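Long-range contacts in luciferase-like monooxygenase (Streptomyces bottropensis, PDB 4US5), which probably acts as a flavin-dependent monooxygenase of the bacterial luciferase family, transferring an oxygen atom from molecular oxygen to an organic substrate: residues 45-50 against 79-84; 73-78 against 102-107; 109-114 against 171-176; 177-182 against 207-212. All blocks are in the same frame, centred on the assembly; numbering follows the deposited sequence.

Contact 1: residues 45-50 against 79-84. With NA (sodium ion), chain B; NA (sodium ion), chain C.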
loop_
_atom_site.group_PDB
_atom_site.type_symbol
_atom_site.label_atom_id
_atom_site.label_comp_id
_atom_site.label_asym_id
_atom_site.label_seq_id
_atom_site.Cartn_x
_atom_site.Cartn_y
_atom_site.Cartn_z
ATOM N N VAL D 45 10.941 4.786 -4.076
ATOM C CA VAL D 45 11.125 3.575 -3.311
ATOM C C VAL D 45 11.098 2.391 -4.295
ATOM O O VAL D 45 10.181 2.284 -5.125
ATOM C CB VAL D 45 9.991 3.372 -2.262
ATOM C CG1 VAL D 45 10.233 2.103 -1.448
ATOM C CG2 VAL D 45 9.905 4.572 -1.321
ATOM N N ALA D 46 12.144 1.566 -4.244
ATOM C CA ALA D 46 12.326 0.485 -5.192
ATOM C C ALA D 46 11.660 -0.787 -4.681
ATOM O O ALA D 46 11.283 -0.866 -3.518
ATOM C CB ALA D 46 13.809 0.232 -5.429
ATOM N N GLU D 47 11.425 -1.722 -5.585
ATOM C CA GLU D 47 10.746 -2.974 -5.256
ATOM C C GLU D 47 11.749 -4.090 -5.367
ATOM O O GLU D 47 12.298 -4.310 -6.461
ATOM C CB GLU D 47 9.600 -3.208 -6.235
ATOM C CG GLU D 47 8.874 -4.531 -6.040
ATOM C CD GLU D 47 7.566 -4.609 -6.807
ATOM O OE1 GLU D 47 6.971 -3.545 -7.140
ATOM O OE2 GLU D 47 7.093 -5.759 -7.031
ATOM N N HIS D 48 11.979 -4.782 -4.251
ATOM C CA HIS D 48 12.867 -5.950 -4.197
ATOM C C HIS D 48 12.212 -7.063 -3.408
ATOM O O HIS D 48 11.801 -6.856 -2.251
ATOM C CB HIS D 48 14.190 -5.576 -3.531
ATOM C CG HIS D 48 15.014 -4.629 -4.351
ATOM N ND1 HIS D 48 15.797 -5.049 -5.403
ATOM C CD2 HIS D 48 15.148 -3.277 -4.296
ATOM C CE1 HIS D 48 16.373 -4.001 -5.968
ATOM N NE2 HIS D 48 16.006 -2.914 -5.308
ATOM N N HIS D 49 12.219 -8.263 -3.986
ATOM C CA HIS D 49 11.545 -9.420 -3.391
ATOM C C HIS D 49 12.528 -10.444 -2.872
ATOM O O HIS D 49 13.536 -10.738 -3.541
ATOM C CB HIS D 49 10.666 -10.071 -4.444
ATOM C CG HIS D 49 9.555 -9.208 -4.923
ATOM N ND1 HIS D 49 8.331 -9.200 -4.307
ATOM C CD2 HIS D 49 9.431 -8.407 -6.013
ATOM C CE1 HIS D 49 7.519 -8.384 -4.944
ATOM N NE2 HIS D 49 8.163 -7.877 -5.977
ATOM N N ALA D 50 12.231 -11.009 -1.711
ATOM C CA ALA D 50 12.931 -12.204 -1.212
ATOM C C ALA D 50 14.452 -12.014 -1.067
ATOM O O ALA D 50 15.237 -12.949 -1.308
ATOM C CB ALA D 50 12.645 -13.395 -2.115
ATOM N N GLY D 79 11.196 1.094 -8.975
ATOM C CA GLY D 79 9.911 1.159 -9.651
ATOM C C GLY D 79 9.029 -0.060 -9.316
ATOM O O GLY D 79 9.511 -1.082 -8.839
ATOM N N VAL D 80 7.736 0.070 -9.568
ATOM C CA VAL D 80 6.819 -1.039 -9.453
ATOM C C VAL D 80 7.046 -2.024 -10.612
ATOM O O VAL D 80 7.105 -1.628 -11.768
ATOM C CB VAL D 80 5.360 -0.559 -9.482
ATOM C CG1 VAL D 80 4.404 -1.721 -9.734
ATOM C CG2 VAL D 80 5.002 0.126 -8.171
ATOM N N LEU D 81 7.131 -3.296 -10.275
ATOM C CA LEU D 81 7.361 -4.347 -11.263
ATOM C C LEU D 81 6.051 -4.781 -11.945
ATOM O O LEU D 81 5.427 -5.780 -11.584
ATOM C CB LEU D 81 8.103 -5.481 -10.605
ATOM C CG LEU D 81 9.401 -5.083 -9.884
ATOM C CD1 LEU D 81 10.074 -6.311 -9.295
ATOM C CD2 LEU D 81 10.386 -4.303 -10.780
ATOM N N LEU D 82 5.623 -3.969 -12.889
ATOM C CA LEU D 82 4.294 -4.043 -13.448
ATOM C C LEU D 82 3.982 -5.398 -14.100
ATOM O O LEU D 82 2.828 -5.809 -14.152
ATOM C CB LEU D 82 4.096 -2.930 -14.463
ATOM C CG LEU D 82 2.741 -2.836 -15.155
ATOM C CD1 LEU D 82 1.601 -2.695 -14.149
ATOM C CD2 LEU D 82 2.740 -1.681 -16.121
ATOM N N SER D 83 5.005 -6.091 -14.601
ATOM C CA SER D 83 4.767 -7.411 -15.238
ATOM C C SER D 83 4.246 -8.436 -14.221
ATOM O O SER D 83 3.715 -9.457 -14.610
ATOM C CB SER D 83 5.989 -7.920 -16.022
ATOM O OG SER D 83 6.987 -8.275 -15.122
ATOM N N LEU D 84 4.352 -8.142 -12.921
ATOM C CA LEU D 84 3.862 -9.057 -11.879
ATOM C C LEU D 84 2.420 -8.826 -11.452
ATOM O O LEU D 84 1.911 -9.610 -10.659
ATOM C CB LEU D 84 4.693 -8.917 -10.619
ATOM C CG LEU D 84 6.188 -9.102 -10.722
ATOM C CD1 LEU D 84 6.790 -8.833 -9.352
ATOM C CD2 LEU D 84 6.508 -10.506 -11.213
HETATM NA NA NA B . 13.475 -8.095 -0.257
HETATM NA NA NA C . 4.501 -3.306 -5.896
HETATM O O HOH W 1 2.106 -3.502 -7.095
#

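Contact 2: residues 73-78 against 102-107. With P4G (1-ethoxy-2-(2-ethoxyethoxy)ethane), chain E.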
loop_
_atom_site.group_PDB
_atom_site.type_symbol
_atom_site.label_atom_id
_atom_site.label_comp_id
_atom_site.label_asym_id
_atom_site.label_seq_id
_atom_site.Cartn_x
_atom_site.Cartn_y
_atom_site.Cartn_z
ATOM N N ILE D 73 8.793 17.452 -1.349
ATOM C CA ILE D 73 9.365 16.433 -2.208
ATOM C C ILE D 73 8.275 15.540 -2.826
ATOM O O ILE D 73 7.281 15.222 -2.188
ATOM C CB ILE D 73 10.392 15.602 -1.403
ATOM C CG1 ILE D 73 11.362 14.819 -2.302
ATOM C CG2 ILE D 73 9.689 14.692 -0.405
ATOM C CD1 ILE D 73 12.561 14.332 -1.530
ATOM N N ARG D 74 8.426 15.200 -4.080
ATOM C CA ARG D 74 7.548 14.215 -4.702
ATOM C C ARG D 74 7.934 12.846 -4.134
ATOM O O ARG D 74 9.050 12.653 -3.665
ATOM C CB ARG D 74 7.680 14.236 -6.205
ATOM C CG ARG D 74 7.257 15.553 -6.864
ATOM C CD ARG D 74 7.300 15.461 -8.370
ATOM N NE ARG D 74 6.326 14.504 -8.846
ATOM C CZ ARG D 74 5.014 14.730 -8.968
ATOM N NH1 ARG D 74 4.486 15.924 -8.720
ATOM N NH2 ARG D 74 4.210 13.739 -9.353
ATOM N N VAL D 75 6.966 11.937 -4.076
ATOM C CA VAL D 75 7.184 10.597 -3.529
ATOM C C VAL D 75 6.576 9.600 -4.478
ATOM O O VAL D 75 5.472 9.788 -4.992
ATOM C CB VAL D 75 6.553 10.440 -2.121
ATOM C CG1 VAL D 75 7.034 9.162 -1.450
ATOM C CG2 VAL D 75 6.926 11.609 -1.220
ATOM N N GLY D 76 7.273 8.489 -4.685
ATOM C CA GLY D 76 6.761 7.496 -5.604
ATOM C C GLY D 76 7.574 6.223 -5.694
ATOM O O GLY D 76 8.475 5.987 -4.887
ATOM N N SER D 77 7.184 5.386 -6.668
ATOM C CA SER D 77 7.828 4.103 -6.878
ATOM C C SER D 77 8.964 4.284 -7.913
ATOM O O SER D 77 8.791 4.980 -8.933
ATOM C CB SER D 77 6.834 3.076 -7.388
ATOM O OG SER D 77 6.186 3.468 -8.586
ATOM N N GLY D 78 10.079 3.631 -7.631
ATOM C CA GLY D 78 11.202 3.533 -8.576
ATOM C C GLY D 78 11.873 2.150 -8.523
ATOM O O GLY D 78 12.998 2.035 -8.093
ATOM N N PRO D 102 -2.418 14.820 -3.289
ATOM C CA PRO D 102 -2.733 15.281 -4.619
ATOM C C PRO D 102 -1.531 15.891 -5.358
ATOM O O PRO D 102 -0.815 16.701 -4.810
ATOM C CB PRO D 102 -3.836 16.334 -4.390
ATOM C CG PRO D 102 -3.894 16.560 -2.930
ATOM C CD PRO D 102 -3.387 15.312 -2.298
ATOM N N ASP D 103 -1.294 15.362 -6.535
ATOM C CA ASP D 103 -0.236 15.791 -7.459
ATOM C C ASP D 103 1.182 15.637 -6.939
ATOM O O ASP D 103 2.093 16.354 -7.407
ATOM C CB ASP D 103 -0.494 17.253 -7.926
ATOM C CG ASP D 103 0.192 17.575 -9.258
ATOM O OD1 ASP D 103 0.216 16.706 -10.161
ATOM O OD2 ASP D 103 0.677 18.693 -9.400
ATOM N N ARG D 104 1.402 14.756 -5.962
ATOM C CA ARG D 104 2.754 14.560 -5.436
ATOM C C ARG D 104 3.374 13.201 -5.786
ATOM O O ARG D 104 4.522 12.932 -5.412
ATOM C CB ARG D 104 2.761 14.719 -3.930
ATOM C CG ARG D 104 2.485 16.152 -3.443
ATOM C CD ARG D 104 2.591 16.227 -1.942
ATOM N NE ARG D 104 3.918 15.884 -1.498
ATOM C CZ ARG D 104 4.212 15.310 -0.339
ATOM N NH1 ARG D 104 3.250 14.953 0.524
ATOM N NH2 ARG D 104 5.456 15.038 -0.052
ATOM N N ILE D 105 2.610 12.330 -6.442
ATOM C CA ILE D 105 2.953 10.900 -6.531
ATOM C C ILE D 105 3.491 10.552 -7.920
ATOM O O ILE D 105 2.895 10.914 -8.957
ATOM C CB ILE D 105 1.718 9.988 -6.235
ATOM C CG1 ILE D 105 1.165 10.280 -4.838
ATOM C CG2 ILE D 105 2.058 8.510 -6.418
ATOM C CD1 ILE D 105 2.138 10.093 -3.697
ATOM N N ASP D 106 4.627 9.855 -7.909
ATOM C CA ASP D 106 5.229 9.299 -9.094
ATOM C C ASP D 106 4.976 7.794 -9.151
ATOM O O ASP D 106 5.176 7.088 -8.171
ATOM C CB ASP D 106 6.738 9.501 -9.066
ATOM C CG ASP D 106 7.165 10.953 -9.219
ATOM O OD1 ASP D 106 6.369 11.781 -9.734
ATOM O OD2 ASP D 106 8.342 11.249 -8.860
ATOM N N LEU D 107 4.476 7.326 -10.283
ATOM C CA LEU D 107 4.369 5.912 -10.540
ATOM C C LEU D 107 5.482 5.514 -11.529
ATOM O O LEU D 107 5.255 5.465 -12.738
ATOM C CB LEU D 107 3.016 5.567 -11.108
ATOM C CG LEU D 107 2.686 4.130 -11.503
ATOM C CD1 LEU D 107 3.214 3.110 -10.521
ATOM C CD2 LEU D 107 1.181 3.974 -11.674
HETATM C C8 P4G E . 0.302 13.774 8.466
HETATM C C7 P4G E . -0.366 14.588 7.361
HETATM O O4 P4G E . 0.345 14.515 6.109
HETATM C C6 P4G E . -0.367 14.065 4.913
HETATM C C5 P4G E . -1.505 14.986 4.419
HETATM O O3 P4G E . -1.617 14.977 2.977
HETATM C C4 P4G E . -2.732 15.737 2.470
HETATM C C3 P4G E . -2.328 16.614 1.279
HETATM O O2 P4G E . -1.492 15.870 0.381
HETATM C C2 P4G E . -0.183 16.392 0.138
HETATM C C1 P4G E . 0.675 16.236 1.372
HETATM O O HOH W 2 5.403 17.378 -3.710
HETATM O O HOH W 3 1.422 13.993 -10.022
#

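Contact 3: residues 109-114 against 171-176. With NA (sodium ion), chain F.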
loop_
_atom_site.group_PDB
_atom_site.type_symbol
_atom_site.label_atom_id
_atom_site.label_comp_id
_atom_site.label_asym_id
_atom_site.label_seq_id
_atom_site.Cartn_x
_atom_site.Cartn_y
_atom_site.Cartn_z
ATOM N N ILE D 109 7.689 2.744 -13.168
ATOM C CA ILE D 109 7.482 1.334 -13.551
ATOM C C ILE D 109 8.814 0.757 -13.962
ATOM O O ILE D 109 9.526 1.382 -14.748
ATOM C CB ILE D 109 6.550 1.257 -14.770
ATOM C CG1 ILE D 109 5.178 1.801 -14.403
ATOM C CG2 ILE D 109 6.443 -0.181 -15.307
ATOM C CD1 ILE D 109 4.538 1.081 -13.231
ATOM N N GLY D 110 9.164 -0.409 -13.430
ATOM C CA GLY D 110 10.409 -1.077 -13.777
ATOM C C GLY D 110 10.219 -2.497 -14.302
ATOM O O GLY D 110 9.152 -3.109 -14.116
ATOM N N ARG D 111 11.274 -3.033 -14.924
ATOM C CA ARG D 111 11.271 -4.398 -15.488
ATOM C C ARG D 111 11.471 -5.460 -14.446
ATOM O O ARG D 111 12.277 -5.303 -13.510
ATOM C CB ARG D 111 12.397 -4.598 -16.525
ATOM C CG ARG D 111 12.172 -4.006 -17.890
ATOM C CD ARG D 111 13.038 -4.671 -18.966
ATOM N NE ARG D 111 14.473 -4.440 -18.688
ATOM C CZ ARG D 111 15.117 -3.268 -18.838
ATOM N NH1 ARG D 111 14.505 -2.210 -19.326
ATOM N NH2 ARG D 111 16.398 -3.178 -18.513
ATOM N N ALA D 112 10.802 -6.601 -14.649
ATOM C CA ALA D 112 10.865 -7.706 -13.705
ATOM C C ALA D 112 11.819 -8.805 -14.211
ATOM O O ALA D 112 11.796 -9.940 -13.707
ATOM C CB ALA D 112 9.491 -8.294 -13.504
ATOM N N ASN D 113 12.682 -8.442 -15.162
ATOM C CA ASN D 113 13.604 -9.403 -15.780
ATOM C C ASN D 113 14.684 -9.921 -14.846
ATOM O O ASN D 113 15.338 -10.911 -15.163
ATOM C CB ASN D 113 14.248 -8.812 -17.041
ATOM C CG ASN D 113 15.141 -7.609 -16.742
ATOM O OD1 ASN D 113 14.800 -6.733 -15.945
ATOM N ND2 ASN D 113 16.283 -7.553 -17.406
ATOM N N ARG D 114 14.885 -9.276 -13.693
ATOM C CA ARG D 114 15.859 -9.789 -12.730
ATOM C C ARG D 114 15.218 -10.494 -11.538
ATOM O O ARG D 114 15.919 -10.996 -10.666
ATOM C CB ARG D 114 16.800 -8.679 -12.271
ATOM C CG ARG D 114 17.698 -8.172 -13.387
ATOM C CD ARG D 114 18.746 -7.199 -12.868
ATOM N NE ARG D 114 18.286 -6.303 -11.791
ATOM C CZ ARG D 114 17.536 -5.221 -11.984
ATOM N NH1 ARG D 114 17.093 -4.916 -13.204
ATOM N NH2 ARG D 114 17.210 -4.446 -10.953
ATOM N N LEU D 171 11.387 3.260 -15.775
ATOM C CA LEU D 171 12.742 3.010 -15.339
ATOM C C LEU D 171 13.301 1.925 -16.217
ATOM O O LEU D 171 12.650 0.907 -16.463
ATOM C CB LEU D 171 12.802 2.535 -13.905
ATOM C CG LEU D 171 12.673 3.630 -12.849
ATOM C CD1 LEU D 171 11.263 4.219 -12.826
ATOM C CD2 LEU D 171 13.071 3.076 -11.488
ATOM N N GLY D 172 14.505 2.130 -16.714
ATOM C CA GLY D 172 15.120 1.106 -17.547
ATOM C C GLY D 172 16.579 0.982 -17.290
ATOM O O GLY D 172 17.199 1.825 -16.618
ATOM N N ALA D 173 17.115 -0.125 -17.772
ATOM C CA ALA D 173 18.508 -0.414 -17.649
ATOM C C ALA D 173 18.964 -1.132 -18.948
ATOM O O ALA D 173 19.742 -2.064 -18.881
ATOM C CB ALA D 173 18.750 -1.281 -16.435
ATOM N N SER D 174 18.434 -0.671 -20.089
ATOM C CA SER D 174 18.662 -1.257 -21.415
ATOM C C SER D 174 18.335 -0.254 -22.521
ATOM O O SER D 174 17.562 0.684 -22.325
ATOM C CB SER D 174 17.794 -2.497 -21.620
ATOM O OG SER D 174 16.426 -2.148 -21.791
ATOM N N VAL D 175 18.945 -0.427 -23.688
ATOM C CA VAL D 175 18.662 0.467 -24.821
ATOM C C VAL D 175 17.244 0.265 -25.293
ATOM O O VAL D 175 16.563 1.228 -25.673
ATOM C CB VAL D 175 19.667 0.227 -26.000
ATOM C CG1 VAL D 175 19.315 1.089 -27.209
ATOM C CG2 VAL D 175 21.077 0.534 -25.539
ATOM N N SER D 176 16.779 -0.983 -25.266
ATOM C CA SER D 176 15.417 -1.271 -25.695
ATOM C C SER D 176 14.391 -0.525 -24.823
ATOM O O SER D 176 13.426 0.011 -25.347
ATOM C CB SER D 176 15.139 -2.774 -25.730
ATOM O OG SER D 176 15.288 -3.338 -24.450
HETATM NA NA NA F . 7.691 -5.262 -14.947
HETATM O O HOH W 4 13.752 -1.628 -15.430
#

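Contact 4: residues 177-182 against 207-212. Unlike the reference sequence in segment 177-182: Asp179 (reference Glu).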
loop_
_atom_site.group_PDB
_atom_site.type_symbol
_atom_site.label_atom_id
_atom_site.label_comp_id
_atom_site.label_asym_id
_atom_site.label_seq_id
_atom_site.Cartn_x
_atom_site.Cartn_y
_atom_site.Cartn_z
ATOM N N SER D 177 14.641 -0.420 -23.514
ATOM C CA SER D 177 13.730 0.350 -22.637
ATOM C C SER D 177 13.695 1.821 -23.015
ATOM O O SER D 177 12.645 2.465 -22.974
ATOM C CB SER D 177 14.108 0.199 -21.152
ATOM O OG SER D 177 15.383 0.727 -20.860
ATOM N N ALA D 178 14.848 2.352 -23.391
ATOM C CA ALA D 178 14.949 3.739 -23.792
ATOM C C ALA D 178 14.173 3.997 -25.092
ATOM O O ALA D 178 13.522 5.045 -25.228
ATOM C CB ALA D 178 16.401 4.127 -23.940
ATOM N N ASP D 179 14.222 3.030 -26.025
ATOM C CA ASP D 179 13.411 3.077 -27.264
ATOM C C ASP D 179 11.923 3.079 -26.938
ATOM O O ASP D 179 11.144 3.828 -27.529
ATOM C CB ASP D 179 13.692 1.860 -28.185
ATOM C CG ASP D 179 14.945 2.005 -29.021
ATOM O OD1 ASP D 179 15.054 3.001 -29.774
ATOM O OD2 ASP D 179 15.778 1.070 -28.995
ATOM N N ALA D 180 11.529 2.217 -26.008
ATOM C CA ALA D 180 10.127 2.127 -25.612
ATOM C C ALA D 180 9.649 3.422 -24.953
ATOM O O ALA D 180 8.585 3.942 -25.298
ATOM C CB ALA D 180 9.919 0.948 -24.695
ATOM N N ALA D 181 10.450 3.968 -24.039
ATOM C CA ALA D 181 10.100 5.232 -23.380
ATOM C C ALA D 181 9.965 6.344 -24.395
ATOM O O ALA D 181 9.067 7.179 -24.302
ATOM C CB ALA D 181 11.147 5.608 -22.337
ATOM N N ALA D 182 10.895 6.378 -25.348
ATOM C CA ALA D 182 10.850 7.364 -26.424
ATOM C C ALA D 182 9.567 7.217 -27.237
ATOM O O ALA D 182 8.854 8.196 -27.482
ATOM C CB ALA D 182 12.069 7.206 -27.320
ATOM N N ARG D 207 16.543 10.377 -26.215
ATOM C CA ARG D 207 16.387 11.735 -26.708
ATOM C C ARG D 207 16.158 11.777 -28.206
ATOM O O ARG D 207 15.278 12.487 -28.668
ATOM C CB ARG D 207 17.590 12.580 -26.324
ATOM C CG ARG D 207 17.568 12.976 -24.854
ATOM C CD ARG D 207 18.803 13.738 -24.456
ATOM N NE ARG D 207 19.983 12.891 -24.547
ATOM C CZ ARG D 207 21.228 13.335 -24.448
ATOM N NH1 ARG D 207 21.460 14.632 -24.262
ATOM N NH2 ARG D 207 22.238 12.484 -24.541
ATOM N N ALA D 208 16.934 10.999 -28.956
ATOM C CA ALA D 208 16.845 11.012 -30.427
ATOM C C ALA D 208 15.499 10.496 -30.938
ATOM O O ALA D 208 14.892 11.099 -31.823
ATOM C CB ALA D 208 17.980 10.198 -31.029
ATOM N N ALA D 209 15.036 9.386 -30.367
ATOM C CA ALA D 209 13.802 8.725 -30.816
ATOM C C ALA D 209 12.521 9.291 -30.172
ATOM O O ALA D 209 11.414 8.847 -30.488
ATOM C CB ALA D 209 13.903 7.225 -30.553
ATOM N N PHE D 210 12.660 10.272 -29.282
ATOM C CA PHE D 210 11.525 10.718 -28.483
ATOM C C PHE D 210 10.347 11.176 -29.338
ATOM O O PHE D 210 10.505 12.017 -30.221
ATOM C CB PHE D 210 11.927 11.849 -27.535
ATOM C CG PHE D 210 10.865 12.192 -26.523
ATOM C CD1 PHE D 210 10.639 11.364 -25.422
ATOM C CD2 PHE D 210 10.077 13.325 -26.677
ATOM C CE1 PHE D 210 9.655 11.669 -24.494
ATOM C CE2 PHE D 210 9.092 13.634 -25.751
ATOM C CZ PHE D 210 8.881 12.803 -24.659
ATOM N N VAL D 211 9.167 10.623 -29.049
ATOM C CA VAL D 211 7.908 11.071 -29.649
ATOM C C VAL D 211 7.029 11.657 -28.551
ATOM O O VAL D 211 6.626 10.933 -27.640
ATOM C CB VAL D 211 7.152 9.898 -30.288
ATOM C CG1 VAL D 211 5.810 10.362 -30.848
ATOM C CG2 VAL D 211 8.007 9.244 -31.355
ATOM N N PRO D 212 6.717 12.960 -28.636
ATOM C CA PRO D 212 5.928 13.603 -27.592
ATOM C C PRO D 212 4.663 12.842 -27.212
ATOM O O PRO D 212 3.996 12.274 -28.074
ATOM C CB PRO D 212 5.567 14.949 -28.218
ATOM C CG PRO D 212 6.733 15.258 -29.084
ATOM C CD PRO D 212 7.190 13.933 -29.635
#

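Contact 1: residues 45-50 against 79-84
Glu47 OE1 is gripped by two partners: the amide of Leu81, with N 3.1 Å from OE1, and a sodium ion 2.8 Å from the same oxygen. The amide arrives from above the carboxylate, 65° out of its plane. The metal is completed by a water and by Glu60. A chain extended beyond CG, with CG anti to the backbone N (chi1 176°), carries the carboxylate from the loop to strand 74-81. Its other oxygen is held too: His49 NE2 donates over 2.6 Å to Glu47 OE2, which receives it on its anti lone pair, and Tyr85 bonds to OE2 as well, so the group has little freedom to rotate. Leucines of segment 79-84 pack against this polar group. Leu81 CG lies 3.6 Å from Glu47 CD, Leu81 CD1 meets the edge of the His49 ring, and Leu84 CD1 approaches His49 NE2 at 3.8 Å. Beyond the ring, Glu92 of the neighbouring subunit bonds to His49 ND1, linking the cluster to that chain. Gly79 follows a cis peptide bond, and its O touches Glu47 CB. Such a non-prolyl cis peptide on a TIM-barrel strand lies at the flavin site in bacterial luciferase, and probably does here.

Contact 2: residues 73-78 against 102-107
Arg74, Arg104 and Asp106 contribute most of the buried surface, Arg74 the largest share, bending at chi3 (65°) to bring its guanidinium alongside the neighbouring strand. It grips one carboxylate oxygen side-on with two nitrogens: NE and NH2 each lie 2.9 Å from Asp106 OD1. That oxygen sits almost in the guanidinium plane, whereas both nitrogens reach it from the same face of the carboxylate, whose plane is turned 30° from that of the guanidinium. A weak bond from Arg74 NH1 to Asp103 O, 2.8 Å long, and a water shared by NH2 and Asp103 OD1 extend the grip toward the loop. The second oxygen of Asp106, OD2, is engaged by Trp44 and Arg42 of the adjoining strand, so the carboxylate ties three strands together. The strands joined here, 74-81 and 105-110, run parallel and are linked through helix 87-100: a beta-alpha-beta crossover of the TIM barrel. Their ladder runs from Val75 N to Arg104 O (3.0 Å), through Asp106 N to Val75 O, and on to Ser77 N with Asp106 O. Gly76 lets the strands come close, its CA only 3.0 Å from Asp106 O. Arg104 works at the start of the ladder. Its NH2 donates 2.8 Å to Ile73 O, in the carbonyl plane, and Thr70 and Ala67 take further guanidinium bonds. Val75 CG2 runs side by side with this arm, 3.9 Å from Arg104 NH2, and the polyether ligand lies at the guanidinium edge.

Contact 3: residues 109-114 against 171-176
Ile109 and Leu171 join two neighbouring parallel strands, 105-110 and 167-172, at the C-terminal end of the TIM barrel. The tight part of the contact is here: Leu171 N donates to Ile109 O at 2.8 Å, nearly straight at 171°. The Leu171 side chain lies against the same carbonyl oxygen, CB 3.6 Å from Ile109 O. On its far side the Ile109 side chain packs into helix 137-147, on Leu137, Leu141 and Leu144. One residue further on, the strands part and water takes over, one molecule accepting from Arg111 N (2.9 Å) and donating to Leu171 O (3.0 Å). Gly110 O turns instead to a sodium ion, which Ser83 also binds. The looser side belongs to Arg111, whose arm bends at chi3 (-63°) to lay its guanidinium over the turn into helix 175-184. At its edge Ala173 N is itself a donor, and Ser174 OG over one face has poor angles, so the guanidinium packs against the turn without hydrogen-bonding to either. Ser174 is the N-cap of that helix, and its hydroxyl caps a backbone N further along. The bridging water also sits over a guanidinium face, its oxygen 4.0 Å above the centre of the Arg111 plane.

Contact 4: residues 177-182 against 207-212
Ala182 and Ala209 meet methyl to methyl where two helices of the barrel's outer layer, 175-184 and 199-209, come together at their C-terminal ends. The Ala182 CB lies 3.7 Å from Ala209 CB and 3.6 Å from Ala209 C, so the methyl is lodged against the backbone as well as the side chain of the second segment. Ala209 directs its CB at helix 175-184, whereas Ala182 presents its methyl from the flank of its own helix. A turn earlier, Asp179 brings OD1 to 4.4 Å from Ala209 CB, a marginal contact. Phe210 follows Ala209. With CG anti to the backbone N (chi1 -170°), its ring is carried against the last turn of helix 175-184, where CD1 comes obliquely to 4.1 Å from Ala182 CA. Thr216 and Pro219 of a later loop also touch this ring. Val211 comes next, with CB 3.7 Å from Ala182 O. That oxygen receives the polar bond between the segments: Val211 N donates to Ala182 O at 2.9 Å and 166°, from 40° above the carbonyl plane.

Contacts 1 and 2 are buried, contact 3 is partly so and contact 4 lies at the surface. Contacts 1 and 2 both use strand 74-81, contacts 2 and 3 share strand 105-110, and contacts 3 and 4 share helix 175-184. Contact 1 is joined to contact 2 through Val45 O and Gly78 N, and to contact 3 through Val80 O and Gly110 N. At the strand ends, carboxylates, histidine and sodium gather in contact 1; contact 2 combines a strand ladder with a salt bridge; contact 3 gives way from strand pairing to water and arginine. Contact 4, a helix against a helix and the loop that follows it, relies on alanine methyls and a single backbone bond.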